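Local coordinates for protein putative sugar ABC transporter (PDB 5ULB) that probably captures methylthioribose-like sugars in the periplasm and delivers them to an ABC transporter, and binds the selenium analogue 5-Se-methyl-5-seleno-ribofuranose, at residues A23-L28 and I79-G84; K263-V268 and Y286-A291. All blocks are in the same frame, centred on the assembly; numbering follows the deposited sequence. Where two conformers were deposited one is given.

Contact 1: A23-L28 and I79-G84; sequences AVIRNL and IILSQG
Parallel pairing of 23-26 with 79-82, in the alpha/beta sheet of a periplasmic-binding-protein lobe, shows how a strand ladder can run on into a ligand site: the C-terminal ends lead to Leu28 and Gln83 of the sugar pocket. Main-chain donors alternate between the strands: Ile80 N reaches Ala23 O (2.9 Å) almost along its C=O axis, Ile25 N answers to Ile80 O, Ser82 N lies in the carbonyl plane of Ile25 O at 3.0 Å, and Asn27 N closes on Ser82 O. Past the ladder Asn27 places ND2 3.1 Å from Gln83 O; this acceptor lies in the amide plane, whereas the donor stands above the carbonyl plane. Asn27 ND2 also donates to Asp61, and Asn27 OD1 is hydrogen-bonded to Ser57 OG.

The extended Arg26 chain runs alongside Gln83. Arg26 NH1 donates to Ser82 OG (3.0 Å, 142°), which donates in turn to Gln83 OE1 (2.6 Å). Gln83 OE1 sits over one guanidinium face, 3.0 Å above the plane, at an angle too poor for a hydrogen bond. Asn33 and Thr34 take Arg26 NH2 and NE. Gln83, bent at chi2 (81°), thus has its amide set by a second shell, while NE2 makes weak bonds to Asp107 and O4 of the sugar. Leu28 CD1 packs against Gln83 CD.

Helix 32-48 packs on the Val24 and Arg26 face, helix 61-73 on the Ile25 and Leu81 face; strands 51-56 and 102-106 flank the pair.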
ATOM      1  N   ALA A  23      -7.032  -8.332  15.098  1.00 10.10           N
ATOM      2  CA  ALA A  23      -8.023  -7.683  14.197  1.00  9.72           C
ATOM      3  C   ALA A  23      -7.245  -6.736  13.262  1.00 10.66           C
ATOM      4  O   ALA A  23      -6.437  -5.912  13.761  1.00 11.73           O
ATOM      5  CB  ALA A  23      -9.067  -6.964  14.978  1.00 12.01           C
ATOM      6  N   VAL A  24      -7.540  -6.795  11.988  1.00  9.63           N
ATOM      7  CA  VAL A  24      -6.993  -5.848  11.019  1.00  9.51           C
ATOM      8  C   VAL A  24      -8.130  -5.032  10.429  1.00 10.13           C
ATOM      9  O   VAL A  24      -9.112  -5.640   9.900  1.00 11.69           O
ATOM     10  CB  VAL A  24      -6.247  -6.607   9.914  1.00 12.58           C
ATOM     11  CG1 VAL A  24      -5.632  -5.669   8.899  1.00 13.47           C
ATOM     12  CG2 VAL A  24      -5.264  -7.583  10.512  1.00 16.81           C
ATOM     13  N   ILE A  25      -8.094  -3.727  10.513  1.00 10.43           N
ATOM     14  CA  ILE A  25      -9.142  -2.844   9.990  1.00  9.50           C
ATOM     15  C   ILE A  25      -8.434  -1.926   9.007  1.00  8.23           C
ATOM     16  O   ILE A  25      -7.545  -1.147   9.390  1.00  9.74           O
ATOM     17  CB  ILE A  25      -9.881  -2.098  11.085  1.00 10.92           C
ATOM     18  CG1 ILE A  25     -10.418  -3.000  12.190  1.00 13.08           C
ATOM     19  CG2 ILE A  25     -11.054  -1.358  10.395  1.00 11.58           C
ATOM     20  CD1 ILE A  25      -9.516  -3.230  13.345  1.00 13.68           C
ATOM     21  N   ARG A  26      -8.902  -1.952   7.762  1.00  9.04           N
ATOM     22  CA  ARG A  26      -8.307  -1.174   6.676  1.00  8.40           C
ATOM     23  C   ARG A  26      -9.409  -0.283   6.090  1.00 10.15           C
ATOM     24  O   ARG A  26     -10.516  -0.743   5.747  1.00  9.69           O
ATOM     25  CB  ARG A  26      -7.589  -2.011   5.658  1.00  9.27           C
ATOM     26  CG  ARG A  26      -7.031  -1.284   4.452  1.00  9.83           C
ATOM     27  CD  ARG A  26      -5.897  -2.067   3.828  1.00 10.30           C
ATOM     28  NE  ARG A  26      -5.563  -1.547   2.531  1.00 11.20           N
ATOM     29  CZ  ARG A  26      -4.318  -1.387   2.045  1.00 10.51           C
ATOM     30  NH1 ARG A  26      -3.235  -1.318   2.841  1.00 11.62           N
ATOM     31  NH2 ARG A  26      -4.198  -1.051   0.793  1.00 11.86           N
ATOM     32  N   ASN A  27      -9.101   1.022   5.894  1.00  9.98           N
ATOM     33  CA  ASN A  27     -10.061   2.009   5.467  1.00  9.83           C
ATOM     34  C   ASN A  27     -10.218   2.150   3.964  1.00 10.35           C
ATOM     35  O   ASN A  27     -10.207   3.274   3.452  1.00 10.99           O
ATOM     36  CB  ASN A  27      -9.699   3.351   6.110  1.00 11.00           C
ATOM     37  CG  ASN A  27     -10.788   4.366   6.105  1.00 12.37           C
ATOM     38  OD1 ASN A  27     -11.989   4.056   6.088  1.00 12.64           O
ATOM     39  ND2 ASN A  27     -10.386   5.647   6.255  1.00 14.59           N
ATOM     40  N   LEU A  28     -10.292   1.004   3.259  1.00 10.74           N
ATOM     41  CA  LEU A  28     -10.432   0.952   1.839  1.00  9.96           C
ATOM     42  C   LEU A  28     -11.380  -0.168   1.477  1.00 10.23           C
ATOM     43  O   LEU A  28     -11.879  -0.882   2.374  1.00 11.24           O
ATOM     44  CB  LEU A  28      -9.062   0.821   1.112  1.00 10.04           C
ATOM     45  CG  LEU A  28      -8.094   1.999   1.278  1.00 10.82           C
ATOM     46  CD1 LEU A  28      -6.783   1.625   0.658  1.00 11.24           C
ATOM     47  CD2 LEU A  28      -8.655   3.212   0.564  1.00 12.55           C
ATOM     48  N   ILE A  79      -4.228  -5.256  17.329  1.00  9.85           N
ATOM     49  CA  ILE A  79      -4.946  -4.579  16.270  1.00 10.07           C
ATOM     50  C   ILE A  79      -3.953  -3.987  15.294  1.00  9.74           C
ATOM     51  O   ILE A  79      -2.939  -3.414  15.729  1.00 11.64           O
ATOM     52  CB  ILE A  79      -5.900  -3.524  16.828  1.00 10.09           C
ATOM     53  CG1 ILE A  79      -7.078  -4.152  17.587  1.00 11.49           C
ATOM     54  CG2 ILE A  79      -6.428  -2.595  15.713  1.00 11.33           C
ATOM     55  CD1 ILE A  79      -8.004  -3.244  18.322  1.00 14.37           C
ATOM     56  N   ILE A  80      -4.236  -4.122  14.034  1.00  9.14           N
ATOM     57  CA  ILE A  80      -3.530  -3.412  12.954  1.00  9.67           C
ATOM     58  C   ILE A  80      -4.504  -2.517  12.278  1.00  9.46           C
ATOM     59  O   ILE A  80      -5.560  -2.981  11.832  1.00 10.26           O
ATOM     60  CB  ILE A  80      -2.868  -4.401  11.959  1.00  9.77           C
ATOM     61  CG1 ILE A  80      -1.780  -5.234  12.671  1.00 10.84           C
ATOM     62  CG2 ILE A  80      -2.245  -3.675  10.756  1.00 10.16           C
ATOM     63  CD1 ILE A  80      -1.376  -6.456  11.862  1.00 12.76           C
ATOM     64  N   LEU A  81      -4.174  -1.193  12.112  1.00  9.16           N
ATOM     65  CA  LEU A  81      -4.950  -0.286  11.311  1.00  9.20           C
ATOM     66  C   LEU A  81      -4.241   0.063  10.044  1.00  8.80           C
ATOM     67  O   LEU A  81      -3.014   0.170  10.030  1.00 10.65           O
ATOM     68  CB  LEU A  81      -5.257   0.995  12.059  1.00 10.21           C
ATOM     69  CG  LEU A  81      -5.905   0.917  13.459  1.00 10.89           C
ATOM     70  CD1 LEU A  81      -6.249   2.266  13.979  1.00 13.39           C
ATOM     71  CD2 LEU A  81      -7.117  -0.026  13.372  1.00 12.25           C
ATOM     72  N   SER A  82      -5.014   0.341   8.982  1.00  8.22           N
ATOM     73  CA  SER A  82      -4.443   0.776   7.723  1.00  8.15           C
ATOM     74  C   SER A  82      -5.322   1.867   7.133  1.00  9.68           C
ATOM     75  O   SER A  82      -6.554   1.694   7.047  1.00  9.75           O
ATOM     76  CB  SER A  82      -4.317  -0.428   6.816  1.00  9.42           C
ATOM     77  OG  SER A  82      -3.665  -0.198   5.588  1.00 11.49           O
ATOM     78  N   GLN A  83      -4.714   2.996   6.731  1.00  8.73           N
ATOM     79  CA  GLN A  83      -5.398   4.110   6.152  1.00  8.99           C
ATOM     80  C   GLN A  83      -6.406   4.793   7.064  1.00 10.93           C
ATOM     81  O   GLN A  83      -7.339   5.463   6.618  1.00 11.65           O
ATOM     82  CB  GLN A  83      -6.040   3.818   4.768  1.00 10.44           C
ATOM     83  CG  GLN A  83      -5.003   3.604   3.594  1.00 12.25           C
ATOM     84  CD  GLN A  83      -4.436   2.285   3.527  1.00 12.84           C
ATOM     85  OE1 GLN A  83      -5.047   1.335   4.019  1.00 12.57           O
ATOM     86  NE2 GLN A  83      -3.246   2.144   2.960  1.00 17.91           N
ATOM     87  N   GLY A  84      -6.160   4.729   8.381  1.00 10.98           N
ATOM     88  CA  GLY A  84      -6.969   5.551   9.327  1.00 11.43           C
ATOM     89  C   GLY A  84      -6.699   7.016   9.120  1.00 11.87           C
ATOM     90  O   GLY A  84      -5.541   7.421   8.954  1.00 12.63           O
TER

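Contact 2: K263-V268 and Y286-A291; sequences KLIGAV and YEFRAA
Helix-on-sheet packing of the alpha/beta kind characteristic of periplasmic binding proteins brings helix 262-278 against strand 285-294, the strand to which the chain returns after the helix. The segments run nearly antiparallel, at 160°, with their axes 10.5 Å apart, and one aromatic side chain spans most of that gap.

That side chain is Phe288. With CG anti to its carbonyl carbon (chi1 -64°), the ring projects from 286-291 and meets the helix with its far end. Ile265 lies across one face: Ile265 CG1 stands 3.9 Å from the centroid of the Phe288 ring and only 3° off the normal, a well-centred CH-pi contact. The other branch, Ile265 CG2, touches the rim at Phe288 CE2, also at 3.9 Å. The ring tip comes so close to the helix that Phe288 CZ rests 3.7 Å from Ile265 CA, on the backbone itself. One turn along, Val268 meets Phe288 tip to tip; its CB lies in the ring plane at the edge, and Val268 CG1 approaches Phe288 CZ to 3.7 Å. The same methyl, Val268 CG1, reaches Tyr286 CE2 at 4.1 Å, so that it bridges the two aromatic residues. Tyr286 CE2 in turn stands over the Phe288 face opposite Ile265, displaced toward the rim, while Phe288 CE1 lies at the edge of the tyrosine ring. Val260 and Thr120 also touch Phe288, and Phe37 of helix 32-48 touches Ile265.

No hydrogen bond crosses between the segments. The polar end of Tyr286, its OH, bonds to Asp322, and the tyrosine ring packs edge-to-face with Phe323. Cohesion therefore comes from apolar contact and shape: both faces and the edge of one phenyl ring are engaged, which should restrict its rotation without any directional bond.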
ATOM      1  N   LYS A 263       2.095  -7.449   0.354  1.00 10.18           N
ATOM      2  CA  LYS A 263       2.093  -8.615   1.229  1.00 10.21           C
ATOM      3  C   LYS A 263       3.161  -8.429   2.313  1.00 10.93           C
ATOM      4  O   LYS A 263       2.965  -8.878   3.437  1.00 11.67           O
ATOM      5  CB  LYS A 263       2.434  -9.864   0.457  1.00 16.40           C
ATOM      6  CG  LYS A 263       1.365 -10.284  -0.514  1.00 23.75           C
ATOM      7  CD  LYS A 263       1.581 -11.738  -0.979  1.00 27.43           C
ATOM      8  CE  LYS A 263       2.567 -12.474  -0.115  1.00 36.83           C
ATOM      9  NZ  LYS A 263       2.062 -13.310   1.056  1.00 42.96           N
ATOM     10  N   LEU A 264       4.320  -7.882   1.971  1.00 11.14           N
ATOM     11  CA  LEU A 264       5.373  -7.612   2.977  1.00  9.57           C
ATOM     12  C   LEU A 264       4.918  -6.589   3.950  1.00  9.64           C
ATOM     13  O   LEU A 264       5.246  -6.708   5.135  1.00 11.05           O
ATOM     14  CB  LEU A 264       6.652  -7.179   2.201  1.00 11.33           C
ATOM     15  CG  LEU A 264       7.875  -6.887   3.088  1.00 12.93           C
ATOM     16  CD1 LEU A 264       8.302  -8.111   3.842  1.00 16.34           C
ATOM     17  CD2 LEU A 264       8.967  -6.293   2.251  1.00 15.95           C
ATOM     18  N   ILE A 265       4.232  -5.531   3.510  1.00  9.53           N
ATOM     19  CA  ILE A 265       3.728  -4.564   4.466  1.00  8.74           C
ATOM     20  C   ILE A 265       2.822  -5.200   5.498  1.00  9.98           C
ATOM     21  O   ILE A 265       2.927  -4.935   6.682  1.00  9.69           O
ATOM     22  CB  ILE A 265       3.045  -3.429   3.722  1.00  8.94           C
ATOM     23  CG1 ILE A 265       4.051  -2.721   2.733  1.00  9.61           C
ATOM     24  CG2 ILE A 265       2.386  -2.468   4.648  1.00  9.33           C
ATOM     25  CD1 ILE A 265       3.370  -1.654   1.891  1.00 11.46           C
ATOM     26  N   GLY A 266       1.883  -6.039   5.015  1.00  8.67           N
ATOM     27  CA  GLY A 266       1.017  -6.744   5.937  1.00  8.47           C
ATOM     28  C   GLY A 266       1.771  -7.619   6.867  1.00 10.49           C
ATOM     29  O   GLY A 266       1.503  -7.617   8.075  1.00 11.17           O
ATOM     30  N   ALA A 267       2.691  -8.416   6.339  1.00  9.91           N
ATOM     31  CA  ALA A 267       3.461  -9.320   7.194  1.00  9.25           C
ATOM     32  C   ALA A 267       4.237  -8.538   8.264  1.00 10.80           C
ATOM     33  O   ALA A 267       4.296  -9.027   9.398  1.00 10.71           O
ATOM     34  CB  ALA A 267       4.362 -10.138   6.342  1.00 10.82           C
ATOM     35  N   VAL A 268       4.930  -7.456   7.857  1.00  9.85           N
ATOM     36  CA  VAL A 268       5.720  -6.753   8.847  1.00  9.91           C
ATOM     37  C   VAL A 268       4.856  -6.176   9.927  1.00  9.66           C
ATOM     38  O   VAL A 268       5.301  -6.146  11.103  1.00 10.86           O
ATOM     39  CB  VAL A 268       6.623  -5.765   8.105  1.00 10.48           C
ATOM     40  CG1 VAL A 268       7.152  -4.699   9.031  1.00 14.98           C
ATOM     41  CG2 VAL A 268       7.735  -6.508   7.356  1.00 12.77           C
ATOM     42  N   TYR A 286       8.612   2.984  11.390  1.00 12.29           N
ATOM     43  CA  TYR A 286       9.315   2.154  10.450  1.00 11.98           C
ATOM     44  C   TYR A 286       8.847   2.500   9.012  1.00 10.96           C
ATOM     45  O   TYR A 286       7.649   2.673   8.743  1.00 12.82           O
ATOM     46  CB  TYR A 286       9.033   0.632  10.693  1.00 12.99           C
ATOM     47  CG  TYR A 286       9.675  -0.325   9.765  1.00 13.11           C
ATOM     48  CD1 TYR A 286      11.048  -0.601   9.843  1.00 14.79           C
ATOM     49  CD2 TYR A 286       9.007  -0.885   8.650  1.00 13.53           C
ATOM     50  CE1 TYR A 286      11.673  -1.448   8.997  1.00 16.09           C
ATOM     51  CE2 TYR A 286       9.673  -1.687   7.819  1.00 16.04           C
ATOM     52  CZ  TYR A 286      10.979  -2.018   8.000  1.00 15.49           C
ATOM     53  OH  TYR A 286      11.577  -2.862   7.123  1.00 21.54           O
ATOM     54  N   GLU A 287       9.823   2.556   8.108  1.00 10.79           N
ATOM     55  CA  GLU A 287       9.554   2.920   6.720  1.00 12.59           C
ATOM     56  C   GLU A 287       9.953   1.796   5.769  1.00 11.00           C
ATOM     57  O   GLU A 287      11.087   1.282   5.838  1.00 14.82           O
ATOM     58  CB  GLU A 287      10.320   4.192   6.349  1.00 14.55           C
ATOM     59  CG  GLU A 287       9.967   4.776   5.051  1.00 17.16           C
ATOM     60  CD  GLU A 287      10.640   6.130   4.802  1.00 23.07           C
ATOM     61  OE1 GLU A 287      11.801   6.137   4.387  1.00 26.60           O
ATOM     62  OE2 GLU A 287       9.922   7.135   4.983  1.00 32.09           O
ATOM     63  N   PHE A 288       9.066   1.421   4.823  1.00 10.00           N
ATOM     64  CA  PHE A 288       9.380   0.441   3.850  1.00 10.62           C
ATOM     65  C   PHE A 288      10.080   1.083   2.653  1.00 12.51           C
ATOM     66  O   PHE A 288       9.742   2.166   2.280  1.00 19.72           O
ATOM     67  CB  PHE A 288       8.065  -0.215   3.318  1.00 10.39           C
ATOM     68  CG  PHE A 288       7.335  -0.957   4.392  1.00 10.27           C
ATOM     69  CD1 PHE A 288       7.603  -2.274   4.645  1.00 12.25           C
ATOM     70  CD2 PHE A 288       6.345  -0.374   5.134  1.00 11.10           C
ATOM     71  CE1 PHE A 288       6.943  -2.974   5.670  1.00 11.81           C
ATOM     72  CE2 PHE A 288       5.635  -1.055   6.177  1.00 12.60           C
ATOM     73  CZ  PHE A 288       5.983  -2.356   6.449  1.00 12.57           C
ATOM     74  N   ARG A 289      10.938   0.335   2.014  0.50 12.81           N
ATOM     75  CA  ARG A 289      11.669   0.798   0.785  0.50 14.61           C
ATOM     76  C   ARG A 289      11.076   0.194  -0.466  0.50 13.32           C
ATOM     77  O   ARG A 289      10.812  -1.045  -0.514  0.50 16.72           O
ATOM     78  CB  ARG A 289      13.188   0.392   0.905  0.50 20.28           C
ATOM     79  CG  ARG A 289      13.884   1.123   2.015  0.50 20.60           C
ATOM     80  CD  ARG A 289      15.405   1.099   1.949  0.50 29.18           C
ATOM     81  NE  ARG A 289      15.839   1.334   3.347  0.50 33.60           N
ATOM     82  CZ  ARG A 289      16.075   0.338   4.147  0.50 29.51           C
ATOM     83  NH1 ARG A 289      15.990  -0.842   3.594  0.50 32.73           N
ATOM     84  NH2 ARG A 289      16.425   0.505   5.381  0.50 48.95           N
ATOM     85  N   ALA A 290      11.026   0.995  -1.504  1.00 15.15           N
ATOM     86  CA  ALA A 290      10.394   0.518  -2.782  1.00 14.65           C
ATOM     87  C   ALA A 290      11.416   0.241  -3.818  1.00 12.76           C
ATOM     88  O   ALA A 290      12.618   0.614  -3.691  1.00 15.23           O
ATOM     89  CB  ALA A 290       9.463   1.518  -3.335  1.00 14.91           C
ATOM     90  N   ALA A 291      11.019  -0.467  -4.861  1.00 14.16           N
ATOM     91  CA  ALA A 291      11.763  -0.722  -6.043  1.00 11.80           C
ATOM     92  C   ALA A 291      11.051  -0.107  -7.231  1.00 10.49           C
ATOM     93  O   ALA A 291       9.826  -0.022  -7.259  1.00 12.34           O
ATOM     94  CB  ALA A 291      11.933  -2.236  -6.279  1.00 16.12           C
TER

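Overall arrangement
From the N terminus, strand 21-26 runs first, and contact 1 closes a loop of 50 residues, mostly helical, when strand 78-82 arrives beside it. Much later helix 262-278 begins, and contact 2 closes a shorter loop of 17 residues as 286-291 returns past 263-268. The loops follow in series, neither nested nor crossed. Both contacts reach the same mixed sheet: contact 1 joins two neighbouring parallel strands, and contact 2 seats a helix on a strand that runs parallel to 118-122 and antiparallel to 254-259. Their centres lie about 15 Å apart and their nearest atoms about 5 Å, without contact, but helix 32-48 packs against both.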